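Local atomic coordinates of BH2621 protein (Bacillus halodurans, PDB entry 2QML), a protein that probably acts as a GNAT-type N-acyltransferase in siderophore biosynthesis, moving a fatty acyl group from a carrier protein to a lysine amino group. Residues L22-V27 and L127-Q132; Y88-D93 and Y99-H104; Q106-L111 and H156-C161; K167-P172 and G176-C181. All coordinates share one frame; numbering follows the deposited sequence.

Interaction 1: residues L22-V27 and L127-Q132; sequences LSFRHV and LLAIMQ
Leu22 opens the contact by laying CD1 against the methyl of Ala129, with 4.0 Å between Leu22 CD1 and Ala129 CB. It sits on strand 20-26, which runs beneath helix 123-135; the short axes of 22-26 and 127-132 pass 9.7 Å apart, their directions differing by 52°. Two residues further on, Phe24 carries the largest share of the contact. Its CG stands anti to the carbonyl carbon (chi1 -74°), and the ring reaches up to the helix, where it spans two consecutive residues. Phe24 CE1 lies 4.3 Å from Ala129 CB, while CE2, across the ring, meets Ile130 at two points along its chain: Phe24 CE2 is 3.9 Å from Ile130 CB and equally 3.9 Å from Ile130 CD1. The long branch of Ile130 runs anti to its backbone N (chi1 -165°), which carries CD1 along to the CD2-CE2 bond of the ring, and the two side chains cross at about a right angle. The ring of Phe24 is further stacked with Phe11 of the edge strand 11-15 and meets Trp85 with the ring planes well inclined to each other, while Phe11 also touches Ala129 and Ile130. No hydrogen bond links the two segments, and all four touching residues are buried. Cohesion between strand and helix therefore rests on apolar packing, as expected where a helix covers one face of the central sheet of an acetyltransferase fold.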
# COMPACT_ATOMS: atom_id res chain seq x y z
N LEU A 22 -5.71 -5.44 13.57
CA LEU A 22 -5.07 -4.64 12.55
C LEU A 22 -5.56 -3.22 12.72
O LEU A 22 -6.76 -2.96 12.76
CB LEU A 22 -5.44 -5.11 11.16
CG LEU A 22 -5.34 -6.61 10.87
CD1 LEU A 22 -5.63 -6.84 9.39
CD2 LEU A 22 -4.01 -7.16 11.31
N SER A 23 -4.64 -2.29 12.82
CA SER A 23 -5.07 -0.90 12.91
C SER A 23 -4.19 0.02 12.06
O SER A 23 -2.97 -0.12 11.95
CB SER A 23 -5.14 -0.41 14.32
OG SER A 23 -3.97 -0.58 15.01
N PHE A 24 -4.90 0.93 11.43
CA PHE A 24 -4.31 1.89 10.48
C PHE A 24 -4.63 3.31 10.90
O PHE A 24 -5.80 3.65 11.13
CB PHE A 24 -4.87 1.66 9.10
CG PHE A 24 -4.35 0.43 8.40
CD1 PHE A 24 -4.83 -0.82 8.75
CD2 PHE A 24 -3.48 0.53 7.34
CE1 PHE A 24 -4.40 -1.98 8.07
CE2 PHE A 24 -3.03 -0.63 6.67
CZ PHE A 24 -3.48 -1.86 7.05
N ARG A 25 -3.61 4.14 11.00
CA ARG A 25 -3.77 5.52 11.40
C ARG A 25 -3.03 6.41 10.45
O ARG A 25 -2.10 5.99 9.79
CB ARG A 25 -3.24 5.74 12.83
CG ARG A 25 -1.75 5.47 13.05
CD ARG A 25 -1.26 6.00 14.36
NE ARG A 25 0.16 5.73 14.60
CZ ARG A 25 1.14 6.48 14.11
NH1 ARG A 25 0.88 7.46 13.30
NH2 ARG A 25 2.40 6.18 14.38
N HIS A 26 -3.42 7.67 10.45
CA HIS A 26 -2.73 8.68 9.67
C HIS A 26 -1.34 8.89 10.22
O HIS A 26 -1.09 8.92 11.44
CB HIS A 26 -3.47 10.03 9.65
CG HIS A 26 -4.72 10.02 8.83
ND1 HIS A 26 -5.64 11.02 8.89
CD2 HIS A 26 -5.27 9.06 8.04
CE1 HIS A 26 -6.66 10.74 8.09
NE2 HIS A 26 -6.45 9.56 7.55
N VAL A 27 -0.39 8.98 9.30
CA VAL A 27 0.94 9.37 9.65
C VAL A 27 0.94 10.87 10.14
O VAL A 27 0.15 11.71 9.68
CB VAL A 27 1.88 9.18 8.45
CG1 VAL A 27 3.22 9.92 8.64
CG2 VAL A 27 2.06 7.68 8.09
N LEU A 127 -2.97 -5.89 3.68
CA LEU A 127 -3.34 -5.41 2.37
C LEU A 127 -4.84 -5.61 2.10
O LEU A 127 -5.48 -4.69 1.58
CB LEU A 127 -2.48 -6.09 1.30
CG LEU A 127 -2.82 -5.67 -0.12
CD1 LEU A 127 -2.58 -4.18 -0.42
CD2 LEU A 127 -2.01 -6.61 -1.16
N LEU A 128 -5.40 -6.76 2.46
CA LEU A 128 -6.81 -7.01 2.25
C LEU A 128 -7.63 -6.00 3.03
O LEU A 128 -8.62 -5.49 2.51
CB LEU A 128 -7.15 -8.43 2.63
CG LEU A 128 -6.62 -9.53 1.71
CD1 LEU A 128 -6.88 -10.87 2.35
CD2 LEU A 128 -7.21 -9.51 0.35
N ALA A 129 -7.22 -5.69 4.26
CA ALA A 129 -7.97 -4.71 5.08
C ALA A 129 -8.00 -3.29 4.48
O ALA A 129 -9.07 -2.65 4.37
CB ALA A 129 -7.42 -4.67 6.55
N ILE A 130 -6.84 -2.78 4.09
CA ILE A 130 -6.77 -1.44 3.54
C ILE A 130 -7.46 -1.39 2.17
O ILE A 130 -8.11 -0.38 1.87
CB ILE A 130 -5.34 -0.90 3.53
CG1 ILE A 130 -5.37 0.62 3.30
CG2 ILE A 130 -4.43 -1.66 2.52
CD1 ILE A 130 -4.03 1.38 3.45
N MSE A 131 -7.32 -2.44 1.35
CA MSE A 131 -8.04 -2.48 0.07
C MSE A 131 -9.55 -2.40 0.28
O MSE A 131 -10.24 -1.66 -0.41
CB MSE A 131 -7.71 -3.73 -0.72
CG MSE A 131 -6.31 -3.71 -1.29
SE MSE A 131 -5.92 -5.38 -2.21
CE MSE A 131 -7.15 -5.07 -3.72
N GLN A 132 -10.05 -3.18 1.23
CA GLN A 132 -11.46 -3.17 1.54
C GLN A 132 -11.92 -1.75 1.91
O GLN A 132 -12.94 -1.28 1.40
CB GLN A 132 -11.76 -4.19 2.66
CG GLN A 132 -13.24 -4.38 2.96
CD GLN A 132 -14.00 -4.90 1.76
OE1 GLN A 132 -14.21 -4.21 0.73
NE2 GLN A 132 -14.42 -6.15 1.86

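Interaction 2: residues Y88-D93 and Y99-H104; sequences YWVKED and YPFEEH
The backbones of Trp89-Lys91 and Phe101-His104 face each other without a direct hydrogen bond, Lys91 and Glu103 having the closest CA atoms at 6.2 Å, and a water joins them by accepting from Lys91 N and donating to Glu103 O. Trp89, at the end of strand 80-89, brings the rim of its indole to the backbone of His104: His104 O lies in the ring plane, 3.6 Å from Trp89 CZ3, and is itself hydrogen-bonded to Thr140. Val90 points into the loop with both methyls. Its CG1 packs 3.6 Å from Phe101 CB. Val90 CG1 and CG2 both come 3.6 Å from Tyr99 OH, a hydroxyl whose hydrogen-bond partner is Asp105, and CG1 also touches the Tyr99 ring at CE1. Lys91 lies fully extended, with CG anti to its backbone N (chi1 -173°), and its aliphatic part passes Phe101, where Lys91 CG is 3.8 Å from Phe101 CE2. At the far end Lys91 NZ forms a salt bridge to Glu103 OE2 at 2.9 Å, meeting the syn side of that oxygen 28° out of the carboxylate plane, and a weak second bond to Glu103 OE1. Glu103 bends at chi2 (81°), which folds its carboxylate back to the ammonium group. The connection between strands 80-89 and 106-112 is thus closed in two layers: buried apolar packing of Val90 beneath, and at the exposed rim an ion pair that solvent probably weakens.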
# COMPACT_ATOMS: atom_id res chain seq x y z
N TYR A 88 -3.71 6.67 -2.83
CA TYR A 88 -3.84 7.83 -3.69
C TYR A 88 -4.89 7.69 -4.78
O TYR A 88 -5.35 6.59 -5.06
CB TYR A 88 -2.46 8.17 -4.29
CG TYR A 88 -1.89 7.09 -5.21
CD1 TYR A 88 -2.16 7.11 -6.55
CD2 TYR A 88 -1.05 6.07 -4.71
CE1 TYR A 88 -1.67 6.10 -7.40
CE2 TYR A 88 -0.55 5.07 -5.58
CZ TYR A 88 -0.86 5.13 -6.90
OH TYR A 88 -0.38 4.17 -7.80
N TRP A 89 -5.30 8.85 -5.32
CA TRP A 89 -6.17 8.94 -6.48
C TRP A 89 -5.32 8.88 -7.73
O TRP A 89 -4.35 9.65 -7.90
CB TRP A 89 -6.96 10.24 -6.50
CG TRP A 89 -7.92 10.38 -5.36
CD1 TRP A 89 -7.79 11.21 -4.26
CD2 TRP A 89 -9.16 9.67 -5.16
NE1 TRP A 89 -8.87 11.08 -3.44
CE2 TRP A 89 -9.73 10.15 -3.96
CE3 TRP A 89 -9.87 8.72 -5.90
CZ2 TRP A 89 -10.93 9.67 -3.47
CZ3 TRP A 89 -11.07 8.27 -5.43
CH2 TRP A 89 -11.60 8.75 -4.22
N VAL A 90 -5.67 7.96 -8.62
CA VAL A 90 -4.92 7.80 -9.86
C VAL A 90 -4.92 9.11 -10.65
O VAL A 90 -3.86 9.51 -11.17
CB VAL A 90 -5.46 6.67 -10.74
CG1 VAL A 90 -4.88 6.75 -12.20
CG2 VAL A 90 -5.16 5.30 -10.12
N LYS A 91 -6.06 9.81 -10.71
CA LYS A 91 -6.21 10.99 -11.55
C LYS A 91 -5.13 12.04 -11.31
O LYS A 91 -4.71 12.70 -12.23
CB LYS A 91 -7.60 11.61 -11.36
CG LYS A 91 -7.93 12.77 -12.32
CD LYS A 91 -9.29 13.38 -11.95
CE LYS A 91 -9.64 14.56 -12.85
NZ LYS A 91 -10.98 15.08 -12.47
N GLU A 92 -4.67 12.15 -10.07
CA GLU A 92 -3.66 13.15 -9.75
C GLU A 92 -2.25 12.57 -9.59
O GLU A 92 -1.36 13.24 -9.09
CB GLU A 92 -4.11 13.92 -8.47
CG GLU A 92 -5.37 14.80 -8.64
CD GLU A 92 -6.68 14.02 -8.35
N ASP A 93 -2.06 11.33 -10.06
CA ASP A 93 -0.83 10.64 -9.90
C ASP A 93 -0.15 10.41 -11.25
O ASP A 93 -0.82 10.40 -12.29
CB ASP A 93 -1.12 9.28 -9.28
CG ASP A 93 0.13 8.63 -8.76
OD1 ASP A 93 0.53 9.04 -7.64
OD2 ASP A 93 0.67 7.72 -9.43
N TYR A 99 -2.31 4.43 -18.56
CA TYR A 99 -3.42 3.60 -18.91
C TYR A 99 -4.69 4.49 -18.90
O TYR A 99 -4.66 5.58 -18.34
CB TYR A 99 -3.52 2.38 -17.96
CG TYR A 99 -4.21 2.68 -16.66
CD1 TYR A 99 -3.52 3.28 -15.62
CD2 TYR A 99 -5.55 2.31 -16.44
CE1 TYR A 99 -4.22 3.57 -14.37
CE2 TYR A 99 -6.22 2.60 -15.28
CZ TYR A 99 -5.55 3.22 -14.24
OH TYR A 99 -6.22 3.50 -13.03
N PRO A 100 -5.78 4.06 -19.56
CA PRO A 100 -7.04 4.84 -19.63
C PRO A 100 -7.83 4.72 -18.33
O PRO A 100 -8.82 4.01 -18.23
CB PRO A 100 -7.76 4.21 -20.83
CG PRO A 100 -7.30 2.83 -20.86
CD PRO A 100 -5.89 2.82 -20.35
N PHE A 101 -7.33 5.42 -17.33
CA PHE A 101 -7.90 5.40 -15.99
C PHE A 101 -9.31 5.97 -15.99
O PHE A 101 -9.67 6.81 -16.82
CB PHE A 101 -7.00 6.22 -15.05
CG PHE A 101 -7.04 7.71 -15.31
CD1 PHE A 101 -6.23 8.30 -16.26
CD2 PHE A 101 -7.92 8.52 -14.61
CE1 PHE A 101 -6.28 9.67 -16.50
CE2 PHE A 101 -7.99 9.88 -14.85
CZ PHE A 101 -7.16 10.45 -15.79
N GLU A 102 -10.09 5.51 -15.03
CA GLU A 102 -11.41 6.06 -14.75
C GLU A 102 -11.23 7.03 -13.58
O GLU A 102 -10.34 6.90 -12.75
CB GLU A 102 -12.43 4.96 -14.44
CG GLU A 102 -12.65 3.99 -15.62
N GLU A 103 -12.09 8.04 -13.56
CA GLU A 103 -12.07 9.16 -12.64
C GLU A 103 -11.78 8.84 -11.17
O GLU A 103 -11.02 9.55 -10.52
CB GLU A 103 -13.44 9.86 -12.75
CG GLU A 103 -13.69 11.08 -11.87
CD GLU A 103 -13.09 12.36 -12.42
OE1 GLU A 103 -12.47 12.33 -13.52
OE2 GLU A 103 -13.29 13.40 -11.75
N HIS A 104 -12.37 7.77 -10.68
CA HIS A 104 -12.26 7.40 -9.25
C HIS A 104 -11.34 6.22 -8.98
O HIS A 104 -11.34 5.68 -7.91
CB HIS A 104 -13.64 7.13 -8.68
CG HIS A 104 -14.51 8.33 -8.71
ND1 HIS A 104 -15.39 8.58 -9.74
CD2 HIS A 104 -14.56 9.40 -7.89
CE1 HIS A 104 -16.00 9.73 -9.52
NE2 HIS A 104 -15.50 10.25 -8.41
O HOH W 1 -8.52 8.86 -9.54

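Interaction 3: residues Q106-L111 and H156-C161; sequences QGIHLL and HVFKKC
In this GNAT-family acetyltransferase fold, helix 152-160 packs on the central mixed sheet, and the contact is made where its Phe158 reaches down to strand 106-112. The strand offers Ile108 and Leu110, alternate residues on the face turned to the helix. The backbones stay well apart, Ile108 CA and Phe158 CA being 10.8 Å from each other, and the aromatic side chain spans the gap. Phe158 leaves the helix with CG anti to the carbonyl carbon (chi1 -75°), which directs the ring end to the strand. Leu110 comes from the opposite direction and carries the closer contact through a single methyl. Ile108 adds a looser touch, its CG2 4.3 Å from Phe158 CE1, while its longer branch leads away from the helix. Phe163 packs edge-to-face with Phe158, and Met179 of strand 175-182 also touches it, so several apolar groups surround the Phe158 side chain. Glycerol, probably from the crystallisation liquor, lies about 3 Å from the Phe158 side chain, and Leu110 N and His109 ND1 hydrogen-bond to glycerol, consistent with a pocket beside the contact. Against the ring itself, Leu110 CD2 lies near the CE1-CZ bond, 3.9 Å from Phe158 CZ and 4.1 Å from Phe158 CE1.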
# COMPACT_ATOMS: atom_id res chain seq x y z
N GLN A 106 -8.16 4.29 -7.80
CA GLN A 106 -7.23 4.54 -6.74
C GLN A 106 -6.00 3.66 -6.93
O GLN A 106 -6.00 2.68 -7.69
CB GLN A 106 -7.87 4.27 -5.35
CG GLN A 106 -9.07 5.14 -5.01
CD GLN A 106 -9.59 4.77 -3.66
OE1 GLN A 106 -8.81 4.51 -2.78
NE2 GLN A 106 -10.88 4.76 -3.48
N GLY A 107 -4.95 4.03 -6.21
CA GLY A 107 -3.71 3.28 -6.15
C GLY A 107 -3.18 3.09 -4.76
O GLY A 107 -3.67 3.70 -3.81
N ILE A 108 -2.19 2.20 -4.64
CA ILE A 108 -1.60 1.88 -3.36
C ILE A 108 -0.10 1.66 -3.45
O ILE A 108 0.40 1.04 -4.42
CB ILE A 108 -2.29 0.66 -2.71
CG1 ILE A 108 -1.87 0.53 -1.21
CG2 ILE A 108 -2.09 -0.65 -3.54
CD1 ILE A 108 -2.40 1.69 -0.31
N HIS A 109 0.62 2.27 -2.53
CA HIS A 109 2.03 1.99 -2.32
C HIS A 109 2.15 1.45 -0.90
O HIS A 109 1.40 1.88 -0.02
CB HIS A 109 2.94 3.20 -2.46
CG HIS A 109 2.86 3.90 -3.78
ND1 HIS A 109 3.29 3.30 -4.96
CD2 HIS A 109 2.58 5.17 -4.08
CE1 HIS A 109 3.18 4.18 -5.94
NE2 HIS A 109 2.68 5.30 -5.45
N LEU A 110 3.08 0.53 -0.66
CA LEU A 110 3.23 -0.06 0.68
C LEU A 110 4.61 -0.62 0.95
O LEU A 110 5.39 -0.87 0.03
CB LEU A 110 2.20 -1.20 0.84
CG LEU A 110 2.35 -2.46 -0.02
CD1 LEU A 110 3.28 -3.51 0.67
CD2 LEU A 110 1.05 -3.14 -0.41
N LEU A 111 4.91 -0.78 2.23
CA LEU A 111 6.12 -1.45 2.70
C LEU A 111 5.89 -1.96 4.11
O LEU A 111 5.11 -1.33 4.87
CB LEU A 111 7.32 -0.49 2.67
CG LEU A 111 7.40 0.68 3.64
CD1 LEU A 111 8.00 0.35 5.05
CD2 LEU A 111 8.21 1.82 3.03
N HIS A 156 3.50 -11.43 -6.68
CA HIS A 156 2.74 -12.62 -6.25
C HIS A 156 1.63 -12.29 -5.24
O HIS A 156 0.49 -12.76 -5.38
CB HIS A 156 3.72 -13.65 -5.67
CG HIS A 156 3.05 -14.83 -5.06
ND1 HIS A 156 2.48 -15.84 -5.81
CD2 HIS A 156 2.78 -15.13 -3.76
CE1 HIS A 156 1.92 -16.72 -5.00
NE2 HIS A 156 2.10 -16.32 -3.76
N VAL A 157 1.96 -11.52 -4.22
CA VAL A 157 1.01 -11.12 -3.19
C VAL A 157 -0.17 -10.38 -3.86
O VAL A 157 -1.35 -10.69 -3.61
CB VAL A 157 1.70 -10.22 -2.12
CG1 VAL A 157 0.65 -9.50 -1.22
CG2 VAL A 157 2.69 -10.97 -1.25
N PHE A 158 0.14 -9.41 -4.71
CA PHE A 158 -0.89 -8.66 -5.42
C PHE A 158 -1.77 -9.61 -6.23
O PHE A 158 -3.00 -9.54 -6.16
CB PHE A 158 -0.33 -7.53 -6.30
CG PHE A 158 0.14 -6.30 -5.56
CD1 PHE A 158 -0.71 -5.65 -4.69
CD2 PHE A 158 1.41 -5.74 -5.77
CE1 PHE A 158 -0.31 -4.49 -4.05
CE2 PHE A 158 1.81 -4.59 -5.14
CZ PHE A 158 0.97 -3.98 -4.25
N LYS A 159 -1.19 -10.54 -6.99
CA LYS A 159 -2.00 -11.49 -7.74
C LYS A 159 -2.94 -12.29 -6.83
O LYS A 159 -4.10 -12.49 -7.15
CB LYS A 159 -1.12 -12.46 -8.53
CG LYS A 159 -0.48 -11.86 -9.75
CD LYS A 159 0.39 -12.90 -10.47
CE LYS A 159 1.17 -12.25 -11.60
NZ LYS A 159 2.18 -13.18 -12.18
N LYS A 160 -2.43 -12.73 -5.68
CA LYS A 160 -3.21 -13.52 -4.73
C LYS A 160 -4.37 -12.71 -4.19
O LYS A 160 -5.40 -13.30 -3.83
CB LYS A 160 -2.32 -14.02 -3.60
CG LYS A 160 -1.47 -15.25 -3.99
CD LYS A 160 -1.98 -16.59 -3.40
CE LYS A 160 -1.81 -16.58 -1.84
NZ LYS A 160 -1.78 -17.91 -1.13
N CYS A 161 -4.24 -11.39 -4.15
CA CYS A 161 -5.32 -10.50 -3.70
C CYS A 161 -6.27 -10.02 -4.80
O CYS A 161 -7.14 -9.21 -4.52
CB CYS A 161 -4.76 -9.31 -2.96
SG CYS A 161 -3.88 -9.88 -1.49

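Interaction 4: residues K167-P172 and G176-C181; sequences KEVELP and GLLMKC
Val169 lies across from Gly176 in an antiparallel hydrogen-bonded pair, and its side chain can be followed outward from there. CB carries two methyls over the neighbouring strand. The first, CG1, is anti to the carbonyl carbon (chi1 -68°) and packs 3.7 Å from Leu178 CB, on the sheet face these two residues share. The second, CG2, rests directly over the Gly176 backbone, which has no side chain there, with 3.7 Å from Val169 CG2 to Gly176 O. Beneath, Val169 N donates to Gly176 O at 2.9 Å, approaching from above the carbonyl plane, whereas Gly176 N reaches Val169 O at 2.9 Å within that carbonyl's plane. Gly176 O also receives a CA-H contact from Glu168, with 3.2 Å between Glu168 CA and Gly176 O. On the other face Leu177 rests CD1 near the Lys167 carbonyl, and Glu168 sends its carboxylate to Arg149 in a salt bridge. The two segments form a beta hairpin at one margin of the sheet: 164-170 is the outermost strand, 175-182 lies between it and 142-145, Leu178 packs on Val144, and Leu177 touches Ile155 of helix 152-160.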
# COMPACT_ATOMS: atom_id res chain seq x y z
N LYS A 167 0.78 -4.54 -17.90
CA LYS A 167 1.95 -4.27 -18.71
C LYS A 167 2.98 -3.56 -17.89
O LYS A 167 2.69 -3.02 -16.82
CB LYS A 167 1.55 -3.35 -19.89
CG LYS A 167 1.13 -1.93 -19.46
CD LYS A 167 0.52 -1.13 -20.58
CE LYS A 167 0.12 0.22 -20.09
NZ LYS A 167 -0.41 1.09 -21.17
N GLU A 168 4.20 -3.56 -18.39
CA GLU A 168 5.24 -2.79 -17.77
C GLU A 168 4.96 -1.30 -18.00
O GLU A 168 4.40 -0.87 -18.99
CB GLU A 168 6.63 -3.15 -18.29
CG GLU A 168 7.13 -4.54 -17.89
CD GLU A 168 8.51 -4.87 -18.40
OE1 GLU A 168 9.08 -4.13 -19.21
OE2 GLU A 168 9.03 -5.95 -17.98
N VAL A 169 5.41 -0.51 -17.03
CA VAL A 169 5.36 0.94 -17.11
C VAL A 169 6.76 1.52 -16.80
O VAL A 169 7.36 1.22 -15.76
CB VAL A 169 4.28 1.53 -16.17
CG1 VAL A 169 2.87 1.16 -16.66
CG2 VAL A 169 4.43 1.03 -14.71
N GLU A 170 7.26 2.25 -17.77
CA GLU A 170 8.55 2.93 -17.69
C GLU A 170 8.38 4.22 -16.92
O GLU A 170 8.04 5.23 -17.49
CB GLU A 170 9.08 3.24 -19.09
CG GLU A 170 9.64 2.08 -19.77
CD GLU A 170 11.15 2.08 -19.69
OE1 GLU A 170 11.72 2.43 -18.63
OE2 GLU A 170 11.76 1.79 -20.70
N LEU A 171 8.53 4.15 -15.61
CA LEU A 171 8.35 5.27 -14.71
C LEU A 171 9.72 5.93 -14.51
O LEU A 171 10.74 5.34 -14.83
CB LEU A 171 7.76 4.78 -13.40
CG LEU A 171 6.31 4.28 -13.47
CD1 LEU A 171 6.04 3.39 -12.26
CD2 LEU A 171 5.33 5.44 -13.59
N PRO A 172 9.75 7.17 -13.98
CA PRO A 172 11.06 7.82 -13.77
C PRO A 172 12.00 7.02 -12.86
O PRO A 172 13.18 6.97 -13.12
CB PRO A 172 10.67 9.17 -13.14
CG PRO A 172 9.28 9.41 -13.54
CD PRO A 172 8.63 8.06 -13.68
N GLY A 176 8.00 -0.52 -13.58
CA GLY A 176 6.99 -1.15 -12.78
C GLY A 176 6.16 -2.12 -13.60
O GLY A 176 6.27 -2.12 -14.83
N LEU A 177 5.40 -2.96 -12.91
CA LEU A 177 4.41 -3.83 -13.52
C LEU A 177 3.08 -3.24 -13.11
O LEU A 177 2.71 -3.29 -11.93
CB LEU A 177 4.56 -5.30 -13.11
CG LEU A 177 3.53 -6.26 -13.74
CD1 LEU A 177 3.68 -6.38 -15.26
CD2 LEU A 177 3.63 -7.62 -13.03
N LEU A 178 2.38 -2.61 -14.04
CA LEU A 178 1.04 -2.08 -13.75
C LEU A 178 0.09 -3.28 -13.57
O LEU A 178 0.03 -4.18 -14.42
CB LEU A 178 0.58 -1.13 -14.84
CG LEU A 178 -0.84 -0.55 -14.75
CD1 LEU A 178 -1.05 0.28 -13.47
CD2 LEU A 178 -1.22 0.27 -16.04
N MSE A 179 -0.64 -3.27 -12.46
CA MSE A 179 -1.59 -4.32 -12.09
C MSE A 179 -2.89 -3.63 -11.67
O MSE A 179 -2.83 -2.56 -11.04
CB MSE A 179 -1.07 -5.16 -10.96
CG MSE A 179 0.29 -5.70 -11.25
SE MSE A 179 1.00 -6.75 -9.76
CE MSE A 179 0.01 -8.42 -9.99
N LYS A 180 -4.02 -4.22 -12.04
CA LYS A 180 -5.33 -3.68 -11.70
C LYS A 180 -6.16 -4.69 -10.94
O LYS A 180 -6.22 -5.86 -11.30
CB LYS A 180 -6.12 -3.25 -12.94
CG LYS A 180 -5.40 -2.25 -13.81
CD LYS A 180 -6.31 -1.44 -14.78
CE LYS A 180 -7.12 -2.22 -15.74
NZ LYS A 180 -7.92 -1.26 -16.59
N CYS A 181 -6.82 -4.22 -9.88
CA CYS A 181 -7.72 -5.04 -9.08
C CYS A 181 -9.13 -4.44 -9.18
O CYS A 181 -9.32 -3.31 -8.78
CB CYS A 181 -7.25 -5.07 -7.67
SG CYS A 181 -8.22 -6.24 -6.67

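All four contacts reach the same mixed sheet. Interactions 1 and 3, centres 12 Å apart, merge through Leu127, whose CD1 lies 3.8 Å from Leu110 CD2 and whose CD2 lies 3.9 Å from Phe158 CD1. Interaction 3 meets interaction 4 where Phe158 CB is 3.8 Å from Met179 SE, and interaction 2 along neighbouring strands, Tyr88 O lying 2.8 Å from Gly107 N. Tyr99 CB, 3.7 Å from Leu178 CD2, ties 88-93/99-104 to the hairpin. Interactions 1 and 4 lie on opposite sides of the chain's centre, 23 Å between centres. Glycerol comes within about 3 Å of side chains in interactions 2 and 3.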